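PF04016 domain protein (Desulfitobacterium hafniense, PDB 3L5O) is of unknown function but combines enolase-like and Rossmann-like folds, with a probable adenosyl-binding site and a possible role in heavy-metal chelation. Local coordinates at residues T45-R50 against E93-L98; D25-G30 against A99-Y104; N244-R249 against Y260-K265; P59-E64 against L166-E171. All coordinates share one frame; numbering follows the deposited sequence. Where two conformers were deposited one is given.

Contact 1: T45-R50 against E93-L98; sequences THSVIR and EASIGL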
loop_
_atom_site.group_PDB
_atom_site.type_symbol
_atom_site.label_atom_id
_atom_site.label_comp_id
_atom_site.label_asym_id
_atom_site.label_seq_id
_atom_site.Cartn_x
_atom_site.Cartn_y
_atom_site.Cartn_z
ATOM N N THR A 45 0.209 -6.355 13.066
ATOM C CA THR A 45 -0.133 -6.409 11.640
ATOM C C THR A 45 0.026 -5.089 10.887
ATOM O O THR A 45 0.074 -5.092 9.653
ATOM C CB THR A 45 -1.576 -6.904 11.473
ATOM O OG1 THR A 45 -2.482 -6.007 12.135
ATOM C CG2 THR A 45 -1.771 -8.236 12.190
ATOM N N HIS A 46 0.082 -3.963 11.604
ATOM C CA HIS A 46 0.378 -2.685 10.966
ATOM C C HIS A 46 1.213 -1.803 11.875
ATOM O O HIS A 46 1.212 -1.964 13.088
ATOM C CB HIS A 46 -0.887 -1.888 10.603
ATOM C CG HIS A 46 -1.712 -2.480 9.497
ATOM N ND1 HIS A 46 -2.872 -3.184 9.739
ATOM C CD2 HIS A 46 -1.565 -2.442 8.151
ATOM C CE1 HIS A 46 -3.399 -3.562 8.589
ATOM N NE2 HIS A 46 -2.626 -3.123 7.611
ATOM N N SER A 47 1.919 -0.872 11.238
ATOM C CA SER A 47 2.487 0.305 11.871
ATOM C C SER A 47 1.612 1.496 11.473
ATOM O O SER A 47 1.046 1.510 10.386
ATOM C CB SER A 47 3.920 0.523 11.390
ATOM O OG SER A 47 4.804 -0.433 11.969
ATOM N N VAL A 48 1.481 2.474 12.368
ATOM C CA VAL A 48 0.622 3.639 12.138
ATOM C C VAL A 48 1.299 4.934 12.649
ATOM O O VAL A 48 1.886 4.974 13.733
ATOM C CB VAL A 48 -0.814 3.414 12.705
ATOM C CG1 VAL A 48 -0.806 3.292 14.208
ATOM C CG2 VAL A 48 -1.764 4.520 12.260
ATOM N N ILE A 49 1.235 5.977 11.825
ATOM C CA ILE A 49 1.751 7.294 12.160
ATOM C C ILE A 49 0.680 8.354 11.940
ATOM O O ILE A 49 -0.030 8.315 10.965
ATOM C CB ILE A 49 3.008 7.592 11.296
ATOM C CG1 ILE A 49 4.131 6.639 11.707
ATOM C CG2 ILE A 49 3.428 9.039 11.399
ATOM C CD1 ILE A 49 5.493 6.991 11.177
ATOM N N ARG A 50 0.582 9.287 12.884
ATOM C CA ARG A 50 -0.149 10.543 12.735
ATOM C C ARG A 50 0.814 11.694 12.554
ATOM O O ARG A 50 1.777 11.798 13.293
ATOM C CB ARG A 50 -0.961 10.849 13.988
ATOM C CG ARG A 50 -1.861 12.065 13.817
ATOM C CD ARG A 50 -2.888 12.251 14.941
ATOM N NE ARG A 50 -2.266 12.518 16.250
ATOM C CZ ARG A 50 -1.711 13.655 16.622
ATOM N NH1 ARG A 50 -1.653 14.690 15.795
ATOM N NH2 ARG A 50 -1.188 13.764 17.842
ATOM N N GLU A 93 10.960 -1.750 10.141
ATOM C CA GLU A 93 11.384 -0.378 9.944
ATOM C C GLU A 93 10.776 0.183 8.654
ATOM O O GLU A 93 10.271 1.300 8.633
ATOM C CB GLU A 93 12.907 -0.325 9.927
ATOM C CG GLU A 93 13.462 1.033 9.580
ATOM C CD GLU A 93 14.946 1.170 9.818
ATOM O OE1 GLU A 93 15.528 0.289 10.492
ATOM O OE2 GLU A 93 15.521 2.197 9.336
ATOM N N ALA A 94 10.802 -0.606 7.584
ATOM C CA ALA A 94 10.237 -0.185 6.295
ATOM C C ALA A 94 8.748 0.079 6.398
ATOM O O ALA A 94 8.267 1.038 5.822
ATOM C CB ALA A 94 10.521 -1.203 5.222
ATOM N N SER A 95 8.046 -0.707 7.203
ATOM C CA SER A 95 6.603 -0.522 7.391
ATOM C C SER A 95 6.314 0.824 8.054
ATOM O O SER A 95 5.381 1.493 7.689
ATOM C CB SER A 95 5.967 -1.693 8.171
ATOM O OG SER A 95 6.173 -1.588 9.574
ATOM N N ILE A 96 7.153 1.227 9.000
ATOM C CA ILE A 96 7.091 2.562 9.646
ATOM C C ILE A 96 7.321 3.703 8.654
ATOM O O ILE A 96 6.611 4.709 8.678
ATOM C CB ILE A 96 8.126 2.592 10.791
ATOM C CG1 ILE A 96 7.676 1.605 11.884
ATOM C CG2 ILE A 96 8.311 3.970 11.362
ATOM C CD1 ILE A 96 8.702 1.380 12.995
ATOM N N GLY A 97 8.322 3.538 7.794
ATOM C CA GLY A 97 8.584 4.437 6.691
ATOM C C GLY A 97 7.398 4.614 5.781
ATOM O O GLY A 97 7.122 5.721 5.384
ATOM N N LEU A 98 6.706 3.528 5.422
ATOM C CA LEU A 98 5.500 3.661 4.608
ATOM C C LEU A 98 4.345 4.319 5.381
ATOM O O LEU A 98 3.607 5.104 4.815
ATOM C CB LEU A 98 5.065 2.302 4.031
ATOM C CG LEU A 98 3.837 2.294 3.103
ATOM C CD1 LEU A 98 3.987 3.241 1.902
ATOM C CD2 LEU A 98 3.595 0.869 2.627
#

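Contact 2: D25-G30 against A99-Y104; sequences DAMING and AAINAY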
loop_
_atom_site.group_PDB
_atom_site.type_symbol
_atom_site.label_atom_id
_atom_site.label_comp_id
_atom_site.label_asym_id
_atom_site.label_seq_id
_atom_site.Cartn_x
_atom_site.Cartn_y
_atom_site.Cartn_z
ATOM N N ASP A 25 12.170 7.507 -3.844
ATOM C CA ASP A 25 12.652 8.897 -3.790
ATOM C C ASP A 25 11.540 9.893 -4.222
ATOM O O ASP A 25 11.363 10.918 -3.622
ATOM C CB ASP A 25 13.851 9.065 -4.727
ATOM C CG ASP A 25 15.094 8.269 -4.297
ATOM O OD1 ASP A 25 15.290 8.038 -3.067
ATOM O OD2 ASP A 25 15.953 7.906 -5.165
ATOM N N ALA A 26 10.785 9.563 -5.260
ATOM C CA ALA A 26 9.633 10.379 -5.705
ATOM C C ALA A 26 8.607 10.581 -4.574
ATOM O O ALA A 26 8.125 11.685 -4.368
ATOM C CB ALA A 26 8.947 9.705 -6.909
HETATM N N MSE A 27 8.273 9.516 -3.855
HETATM C CA MSE A 27 7.320 9.592 -2.737
HETATM C C MSE A 27 7.868 10.424 -1.600
HETATM O O MSE A 27 7.185 11.300 -1.069
HETATM C CB MSE A 27 6.981 8.208 -2.193
HETATM C CG MSE A 27 6.186 7.359 -3.115
HETATM SE SE MSE A 27 5.650 5.676 -2.240
HETATM C CE MSE A 27 7.133 4.767 -2.054
ATOM N N ILE A 28 9.121 10.169 -1.240
ATOM C CA ILE A 28 9.736 10.844 -0.082
ATOM C C ILE A 28 9.897 12.334 -0.370
ATOM O O ILE A 28 9.594 13.188 0.471
ATOM C CB ILE A 28 11.122 10.199 0.265
ATOM C CG1 ILE A 28 10.952 8.752 0.756
ATOM C CG2 ILE A 28 11.829 11.013 1.350
ATOM C CD1 ILE A 28 12.257 7.949 0.732
ATOM N N ASN A 29 10.372 12.652 -1.570
ATOM C CA ASN A 29 10.736 14.031 -1.895
ATOM C C ASN A 29 9.529 14.917 -2.073
ATOM O O ASN A 29 9.670 16.130 -2.086
ATOM C CB ASN A 29 11.640 14.080 -3.134
ATOM C CG ASN A 29 12.997 13.541 -2.848
ATOM O OD1 ASN A 29 13.478 13.710 -1.732
ATOM N ND2 ASN A 29 13.650 12.897 -3.845
ATOM N N GLY A 30 8.352 14.315 -2.191
ATOM C CA GLY A 30 7.102 15.047 -2.209
ATOM C C GLY A 30 6.581 15.491 -0.847
ATOM O O GLY A 30 5.634 16.252 -0.784
ATOM N N ALA A 99 4.179 4.002 6.658
ATOM C CA ALA A 99 3.222 4.731 7.490
ATOM C C ALA A 99 3.464 6.271 7.473
ATOM O O ALA A 99 2.527 7.051 7.302
ATOM C CB ALA A 99 3.212 4.160 8.924
ATOM N N ALA A 100 4.726 6.692 7.543
ATOM C CA ALA A 100 5.093 8.090 7.489
ATOM C C ALA A 100 4.760 8.697 6.121
ATOM O O ALA A 100 4.178 9.773 6.041
ATOM C CB ALA A 100 6.593 8.262 7.778
ATOM N N ILE A 101 5.097 7.999 5.045
ATOM C CA ILE A 101 4.683 8.453 3.708
ATOM C C ILE A 101 3.172 8.688 3.646
ATOM O O ILE A 101 2.706 9.718 3.139
ATOM C CB ILE A 101 5.133 7.439 2.639
ATOM C CG1 ILE A 101 6.644 7.522 2.466
ATOM C CG2 ILE A 101 4.414 7.675 1.304
ATOM C CD1 ILE A 101 7.228 6.364 1.697
ATOM N N ASN A 102 2.411 7.747 4.200
ATOM C CA ASN A 102 0.953 7.779 4.045
ATOM C C ASN A 102 0.311 8.806 4.972
ATOM O O ASN A 102 -0.817 9.242 4.727
ATOM C CB ASN A 102 0.354 6.383 4.245
ATOM C CG ASN A 102 0.664 5.445 3.080
ATOM O OD1 ASN A 102 0.822 5.869 1.941
ATOM N ND2 ASN A 102 0.763 4.177 3.374
ATOM N N ALA A 103 1.033 9.213 6.017
ATOM C CA ALA A 103 0.572 10.286 6.912
ATOM C C ALA A 103 0.529 11.608 6.161
ATOM O O ALA A 103 -0.341 12.390 6.400
ATOM C CB ALA A 103 1.459 10.399 8.115
ATOM N N TYR A 104 1.461 11.852 5.240
ATOM C CA TYR A 104 1.334 13.031 4.352
ATOM C C TYR A 104 0.239 12.788 3.285
ATOM O O TYR A 104 -0.787 13.440 3.328
ATOM C CB TYR A 104 2.626 13.362 3.646
ATOM C CG TYR A 104 2.445 14.472 2.643
ATOM C CD1 TYR A 104 2.089 15.756 3.054
ATOM C CD2 TYR A 104 2.641 14.250 1.297
ATOM C CE1 TYR A 104 1.922 16.777 2.136
ATOM C CE2 TYR A 104 2.480 15.263 0.374
ATOM C CZ TYR A 104 2.129 16.516 0.799
ATOM O OH TYR A 104 1.994 17.484 -0.147
#

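Contact 3: N244-R249 against Y260-K265; sequences NARAFR and YSAGQK. With EDO (1,2-ethanediol), chain F; EDO (1,2-ethanediol), chain G.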
loop_
_atom_site.group_PDB
_atom_site.type_symbol
_atom_site.label_atom_id
_atom_site.label_comp_id
_atom_site.label_asym_id
_atom_site.label_seq_id
_atom_site.Cartn_x
_atom_site.Cartn_y
_atom_site.Cartn_z
ATOM N N ASN A 244 -9.218 8.933 13.402
ATOM C CA ASN A 244 -7.813 8.866 13.805
ATOM C C ASN A 244 -7.611 8.095 15.102
ATOM O O ASN A 244 -6.847 7.139 15.140
ATOM C CB ASN A 244 -7.225 10.283 13.971
ATOM C CG ASN A 244 -7.019 11.014 12.635
ATOM O OD1 ASN A 244 -7.367 10.502 11.551
ATOM N ND2 ASN A 244 -6.439 12.224 12.712
ATOM N N ALA A 245 -8.308 8.513 16.154
ATOM C CA ALA A 245 -8.222 7.862 17.462
ATOM C C ALA A 245 -8.524 6.362 17.350
ATOM O O ALA A 245 -7.823 5.530 17.931
ATOM C CB ALA A 245 -9.175 8.546 18.470
ATOM N N ARG A 246 -9.522 6.023 16.542
ATOM C CA ARG A 246 -9.958 4.644 16.402
ATOM C C ARG A 246 -8.970 3.796 15.637
ATOM O O ARG A 246 -8.727 2.657 16.007
ATOM C CB ARG A 246 -11.323 4.569 15.724
ATOM C CG ARG A 246 -11.866 3.166 15.686
ATOM C CD ARG A 246 -13.253 3.028 15.118
ATOM N NE ARG A 246 -13.654 1.622 15.111
ATOM C CZ ARG A 246 -14.906 1.197 15.104
ATOM N NH1 ARG A 246 -15.911 2.063 15.103
ATOM N NH2 ARG A 246 -15.158 -0.105 15.109
ATOM N N ALA A 247 -8.416 4.345 14.560
ATOM C CA ALA A 247 -7.373 3.678 13.788
ATOM C C ALA A 247 -6.221 3.214 14.681
ATOM O O ALA A 247 -5.712 2.127 14.508
ATOM C CB ALA A 247 -6.857 4.612 12.698
ATOM N N PHE A 248 -5.819 4.049 15.626
ATOM C CA PHE A 248 -4.760 3.695 16.581
ATOM C C PHE A 248 -5.192 2.610 17.563
ATOM O O PHE A 248 -4.409 1.723 17.885
ATOM C CB PHE A 248 -4.274 4.921 17.343
ATOM C CG PHE A 248 -3.170 5.689 16.634
ATOM C CD1 PHE A 248 -3.463 6.560 15.583
ATOM C CD2 PHE A 248 -1.844 5.534 17.023
ATOM C CE1 PHE A 248 -2.444 7.278 14.937
ATOM C CE2 PHE A 248 -0.835 6.242 16.397
ATOM C CZ PHE A 248 -1.135 7.117 15.337
ATOM N N ARG A 249 -6.435 2.674 18.026
ATOM C CA ARG A 249 -6.969 1.627 18.893
ATOM C C ARG A 249 -6.846 0.289 18.207
ATOM O O ARG A 249 -6.329 -0.652 18.782
ATOM C CB ARG A 249 -8.418 1.918 19.294
ATOM C CG ARG A 249 -8.557 3.189 20.138
ATOM C CD ARG A 249 -9.868 3.316 20.914
ATOM N NE ARG A 249 -11.016 3.667 20.066
ATOM C CZ ARG A 249 -11.413 4.915 19.788
ATOM N NH1 ARG A 249 -10.774 5.975 20.283
ATOM N NH2 ARG A 249 -12.474 5.103 19.004
ATOM N N TYR A 260 -10.471 -1.376 8.434
ATOM C CA TYR A 260 -11.466 -0.746 7.568
ATOM C C TYR A 260 -12.606 -0.072 8.311
ATOM O O TYR A 260 -13.223 0.837 7.785
ATOM C CB TYR A 260 -12.014 -1.754 6.547
ATOM C CG TYR A 260 -10.957 -2.236 5.585
ATOM C CD1 TYR A 260 -10.510 -1.415 4.545
ATOM C CD2 TYR A 260 -10.378 -3.497 5.730
ATOM C CE1 TYR A 260 -9.524 -1.848 3.662
ATOM C CE2 TYR A 260 -9.392 -3.937 4.849
ATOM C CZ TYR A 260 -8.971 -3.110 3.819
ATOM O OH TYR A 260 -8.001 -3.555 2.955
ATOM N N SER A 261 -12.865 -0.509 9.539
ATOM C CA SER A 261 -13.850 0.136 10.417
ATOM C C SER A 261 -13.563 1.608 10.701
ATOM O O SER A 261 -14.481 2.379 11.013
ATOM C CB SER A 261 -13.915 -0.607 11.753
ATOM O OG SER A 261 -14.235 -1.965 11.530
ATOM N N ALA A 262 -12.285 1.978 10.631
ATOM C CA ALA A 262 -11.838 3.332 10.964
ATOM C C ALA A 262 -11.787 4.285 9.765
ATOM O O ALA A 262 -11.283 5.404 9.895
ATOM C CB ALA A 262 -10.464 3.277 11.635
ATOM N N GLY A 263 -12.295 3.855 8.607
ATOM C CA GLY A 263 -12.363 4.735 7.454
ATOM C C GLY A 263 -13.054 4.184 6.223
ATOM O O GLY A 263 -13.964 3.388 6.314
ATOM N N GLN A 264 -12.573 4.607 5.065
ATOM C CA GLN A 264 -13.251 4.438 3.789
ATOM C C GLN A 264 -12.222 4.077 2.718
ATOM O O GLN A 264 -11.144 4.648 2.693
ATOM C CB GLN A 264 -13.911 5.778 3.454
ATOM C CG GLN A 264 -14.513 5.954 2.064
ATOM C CD GLN A 264 -15.188 7.322 1.910
ATOM O OE1 GLN A 264 -14.986 8.220 2.738
ATOM N NE2 GLN A 264 -15.989 7.480 0.855
ATOM N N LYS A 265 -12.549 3.139 1.838
ATOM C CA LYS A 265 -11.705 2.838 0.692
ATOM C C LYS A 265 -11.782 3.986 -0.318
ATOM O O LYS A 265 -12.846 4.579 -0.504
ATOM C CB LYS A 265 -12.145 1.535 0.010
ATOM C CG LYS A 265 -12.020 0.277 0.893
ATOM C CD LYS A 265 -12.491 -0.972 0.175
ATOM C CE LYS A 265 -12.049 -2.233 0.907
ATOM N NZ LYS A 265 -12.583 -3.489 0.311
HETATM C C1 EDO F . -7.987 -1.188 -0.635
HETATM O O1 EDO F . -8.006 -1.267 0.783
HETATM C C2 EDO F . -9.340 -0.832 -1.235
HETATM O O2 EDO F . -9.334 0.391 -1.974
HETATM C C1 EDO G . -9.569 -4.375 -1.999
HETATM O O1 EDO G . -10.789 -3.681 -1.837
HETATM C C2 EDO G . -8.993 -4.726 -0.646
HETATM O O2 EDO G . -9.166 -6.110 -0.415
#

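Contact 4: P59-E64 against L166-E171; sequences PNRPFE and LEWSPE. With IMD (imidazole), chain E.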
loop_
_atom_site.group_PDB
_atom_site.type_symbol
_atom_site.label_atom_id
_atom_site.label_comp_id
_atom_site.label_asym_id
_atom_site.label_seq_id
_atom_site.Cartn_x
_atom_site.Cartn_y
_atom_site.Cartn_z
ATOM N N PRO A 59 1.968 -2.182 6.381
ATOM C CA PRO A 59 1.786 -3.565 6.860
ATOM C C PRO A 59 3.033 -4.239 7.459
ATOM O O PRO A 59 4.136 -4.072 6.910
ATOM C CB PRO A 59 1.350 -4.317 5.594
ATOM C CG PRO A 59 2.045 -3.598 4.482
ATOM C CD PRO A 59 2.134 -2.134 4.917
ATOM N N ASN A 60 2.819 -4.997 8.541
ATOM C CA ASN A 60 3.833 -5.825 9.216
ATOM C C ASN A 60 3.533 -7.301 9.010
ATOM O O ASN A 60 2.478 -7.635 8.508
ATOM C CB ASN A 60 3.802 -5.567 10.729
ATOM C CG ASN A 60 4.332 -4.208 11.092
ATOM O OD1 ASN A 60 5.094 -3.629 10.334
ATOM N ND2 ASN A 60 3.944 -3.693 12.258
ATOM N N ARG A 61 4.463 -8.177 9.388
ATOM C CA ARG A 61 4.180 -9.621 9.481
ATOM C C ARG A 61 4.217 -10.042 10.956
ATOM O O ARG A 61 4.863 -9.376 11.765
ATOM C CB ARG A 61 5.213 -10.469 8.718
ATOM C CG ARG A 61 5.727 -9.945 7.382
ATOM C CD ARG A 61 7.191 -10.362 7.135
ATOM N NE ARG A 61 7.678 -10.151 5.768
ATOM C CZ ARG A 61 7.494 -10.988 4.732
ATOM N NH1 ARG A 61 6.810 -12.130 4.873
ATOM N NH2 ARG A 61 7.995 -10.673 3.537
ATOM N N PRO A 62 3.552 -11.146 11.311
ATOM C CA PRO A 62 3.743 -11.764 12.638
ATOM C C PRO A 62 5.133 -12.414 12.785
ATOM O O PRO A 62 5.634 -12.552 13.908
ATOM C CB PRO A 62 2.634 -12.824 12.705
ATOM C CG PRO A 62 2.341 -13.166 11.278
ATOM C CD PRO A 62 2.582 -11.894 10.490
ATOM N N PHE A 63 5.729 -12.815 11.657
ATOM C CA PHE A 63 7.128 -13.255 11.610
ATOM C C PHE A 63 8.071 -12.178 12.182
ATOM O O PHE A 63 8.589 -12.326 13.299
ATOM C CB PHE A 63 7.529 -13.602 10.164
ATOM N N GLU A 64 8.253 -11.090 11.427
ATOM C CA GLU A 64 9.175 -9.994 11.769
ATOM C C GLU A 64 9.108 -9.539 13.243
ATOM O O GLU A 64 8.037 -9.578 13.860
ATOM C CB GLU A 64 8.912 -8.811 10.834
ATOM N N LEU A 166 -0.261 -14.731 -6.935
ATOM C CA LEU A 166 1.153 -14.920 -6.567
ATOM C C LEU A 166 1.323 -14.404 -5.173
ATOM O O LEU A 166 0.894 -13.294 -4.886
ATOM C CB LEU A 166 2.053 -14.128 -7.500
ATOM C CG LEU A 166 2.101 -14.528 -8.977
ATOM C CD1 LEU A 166 1.091 -13.752 -9.830
ATOM C CD2 LEU A 166 3.449 -14.282 -9.499
ATOM N N GLU A 167 1.916 -15.212 -4.289
ATOM C CA GLU A 167 2.186 -14.819 -2.893
ATOM C C GLU A 167 3.548 -15.340 -2.425
ATOM O O GLU A 167 4.058 -16.326 -2.941
ATOM C CB GLU A 167 1.120 -15.412 -1.972
ATOM C CG GLU A 167 -0.318 -14.985 -2.269
ATOM C CD GLU A 167 -1.349 -15.898 -1.620
ATOM O OE1 GLU A 167 -1.217 -17.116 -1.753
ATOM O OE2 GLU A 167 -2.304 -15.399 -0.990
ATOM N N TRP A 168 4.126 -14.711 -1.407
ATOM C CA TRP A 168 5.356 -15.205 -0.758
ATOM C C TRP A 168 5.174 -16.587 -0.264
ATOM O O TRP A 168 6.060 -17.411 -0.440
ATOM C CB TRP A 168 5.778 -14.334 0.441
ATOM C CG TRP A 168 6.567 -13.132 0.068
ATOM C CD1 TRP A 168 6.220 -11.814 0.273
ATOM C CD2 TRP A 168 7.855 -13.109 -0.566
ATOM N NE1 TRP A 168 7.210 -10.982 -0.201
ATOM C CE2 TRP A 168 8.226 -11.741 -0.723
ATOM C CE3 TRP A 168 8.740 -14.102 -1.034
ATOM C CZ2 TRP A 168 9.435 -11.348 -1.321
ATOM C CZ3 TRP A 168 9.957 -13.708 -1.629
ATOM C CH2 TRP A 168 10.284 -12.336 -1.773
ATOM N N SER A 169 4.041 -16.834 0.391
ATOM C CA SER A 169 3.730 -18.130 0.960
ATOM C C SER A 169 2.401 -18.562 0.393
ATOM O O SER A 169 1.360 -18.310 0.992
ATOM C CB SER A 169 3.641 -18.057 2.506
ATOM O OG SER A 169 4.859 -17.611 3.083
ATOM N N PRO A 170 2.404 -19.199 -0.769
ATOM C CA PRO A 170 1.153 -19.419 -1.489
ATOM C C PRO A 170 0.202 -20.440 -0.861
ATOM O O PRO A 170 0.643 -21.478 -0.369
ATOM C CB PRO A 170 1.622 -19.897 -2.860
ATOM C CG PRO A 170 2.993 -20.432 -2.646
ATOM C CD PRO A 170 3.572 -19.729 -1.492
ATOM N N GLU A 171 -1.099 -20.156 -0.945
ATOM C CA GLU A 171 -2.139 -21.117 -0.603
ATOM C C GLU A 171 -2.269 -22.072 -1.757
ATOM O O GLU A 171 -1.644 -21.887 -2.794
ATOM C CB GLU A 171 -3.489 -20.428 -0.396
ATOM C CG GLU A 171 -3.510 -19.217 0.534
ATOM C CD GLU A 171 -4.893 -18.560 0.548
ATOM O OE1 GLU A 171 -5.858 -19.202 1.041
ATOM O OE2 GLU A 171 -5.014 -17.410 0.053
HETATM N N1 IMD E . 6.168 -6.987 3.373
HETATM C C2 IMD E . 5.137 -6.459 4.084
HETATM N N3 IMD E . 5.411 -6.586 5.402
HETATM C C4 IMD E . 6.617 -7.189 5.530
HETATM C C5 IMD E . 7.090 -7.442 4.249
#

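Contact 1: T45-R50 against E93-L98
Neither ring nor side-chain amide takes part where Ile49 CD1 rests against the main-chain carbonyl of Ile96, 3.6 Å from its O. The same methyl lies 4.1 Å from Ile96 CG2, the two isoleucine side chains crossing at about a right angle. Two residues back along the strand, Ser47 OG stands beside its own backbone N (chi1 -74°), a setting that carries the hydroxyl across to the helix, where it donates a hydrogen bond to Ser95 OG over 3.0 Å, in the one described of two conformers modelled for Ser95. It also presses on Ile96 CG1, at 3.5 Å. Strand 46-51 is the middle member of a three-stranded antiparallel sheet, and helix 91-105 lies across one face of it, a sheet-and-helix pairing consistent with the enolase-like part of the protein. The axes of strand 46-50 and helix 93-98 come within 7.3 Å at 37°. Alternation along the strand sends Ser47 and Ile49 toward the helix and Val48 away, onto Phe248. Asn60 OD1 and Val92 O both lie within bonding range of the Ser95 hydroxyl, which has a single proton to share; the Asn60 distance is doubtfully short. With an alanine in place of Ser47, Ser95 OG would probably lose its donor from the strand, and Asn60 ND2 a weak acceptor, inside a buried interface.

Contact 2: D25-G30 against A99-Y104
Ile101 gives up the most surface here, and its CD1 methyl meets the terminal CE methyl of Met27, a selenomethionine, at 4.1 Å. The two side chains cross at about a right angle and touch through their terminal methyls. Met27 reaches out from its helix with CG beside the backbone N and an extended second torsion, then bends at the selenium (chi3 -69°), which turns CE toward the isoleucine. Gly30 contributes next, through its main chain: its carbonyl O approaches the ring of Tyr104 obliquely, 3.5 Å from CE2. The ring's CZ and OH are each 3.9 Å from that same oxygen, so the oxygen stays near the outer end of the phenol without being hydrogen-bonded to it. Tyr104 is placed for this by having CG opposite its backbone N (chi1 174°), and its ring meets Phe35 edge-to-face. The contact is thus apolar at one end and carbonyl-against-ring at the other, with 194 Å² buried in all. Met27 O is hydrogen-bonded to Tyr105 OH, from the residue after Tyr104, which adds a polar tie to the methyl packing. Helix 22-29 and the turn after it so cover one side of helix 91-105; Ile101 also touches Ala83 of helix 79-83, while Ala99, Ala100 and Ala103 rest on Ile49 of strand 46-51.

Contact 3: N244-R249 against Y260-K265
Arg246 sets CG opposite its backbone N (chi1 -174°) and keeps its chain extended to NE, which carries the guanidinium out to Ser261; there Ser261 CB lies over one face of the group, 3.6 Å from NH2. The charge has a long, weak partner in Glu255. Two small side chains allow a close approach: Ala262 CB is 3.7 Å from Ala247 N and 4.0 Å from Ala247 CB. Helix 244-251 thus packs against the short 3-10 turn that leads into strand 263-269, the antiparallel edge strand of the Rossmann-like sheet. On its other side the helix reaches the three-stranded sheet, with Phe248 against Val41 of strand 39-42. Lys265, extended beyond CG, donates from NZ to O1 of the chain G ethanediol at 2.8 Å; this and the chain F molecule probably come from the crystallisation liquor. C2 of the chain F ethanediol lies 3.5 Å from Lys265 CD, while O1 of the same molecule lies in the plane of the Tyr260 ring, at the edge, sharing a hydrogen bond of 3.2 Å with Tyr260 OH. A leucine in place of Lys265 would probably leave Asp130 without a distant, weak ion-pair mate and the chain G ethanediol without its donor.

Contact 4: P59-E64 against L166-E171
Arg61 NH2 lies over one face of the Trp168 indole, 3.8 Å from NE1 on the five-membered ring. The two flat groups are not stacked: their planes are 53° apart, and the indole nitrogen lies near the plane of the guanidinium, at its edge. Arg61 CZ stands 5.1 Å from the centroid of the Trp168 five-membered ring, so any cation-pi attraction is long and at most weak. Trp168 NE1 has its hydrogen bond with Asp199 OD2, so the arginine meets a ring whose N-H is already engaged. A kink at chi2 (148°) in the Arg61 chain brings its outer half close to a bound imidazole, probably from the crystallisation liquor: NE is 3.2 Å from the ligand's C4 and NH2 3.4 Å from its C5. The imidazole N3 donates a weak, bent bond to Pro59 O, over 3.2 Å. Glu167 OE1 accepts the backbone N-H of Glu171 at 3.1 Å, nearly straight (159°), which closes the turn following strand 162-167. With only 68 Å² buried, this is a light surface touch between the enolase-like part and the Rossmann-like part. The imidazole between Pro59 and Arg61, and a second one close to Trp168, may mark a pocket here, consistent with the possible active site that the two folds form together. Glu167 lies near the C-terminal end of the second strand, in chain order, of the Rossmann-like sheet, where many nucleotide-binding Rossmann folds carry an acidic residue for the ribose; whether Glu167 does so here is not established.

Overall arrangement
From the N terminus, segment 25-30 opens contact 2, 45-50 opens contact 1 and 59-64 opens contact 4. Helix 91-105 then closes two loops in succession: contact 1 at 93-98 and contact 2 at 99-104, so the first is nested within the second, and the two touch along helix 91-105. Contact 4 crosses both, closing only at 166-171, after the chain has entered the Rossmann-like sheet. Contact 3 follows in series, a short loop near the C terminus. Contacts 1 and 2 lie within the probable enolase-like part; contact 3 lies in the second part but touches contact 1 through Phe248, while contact 4 spans both.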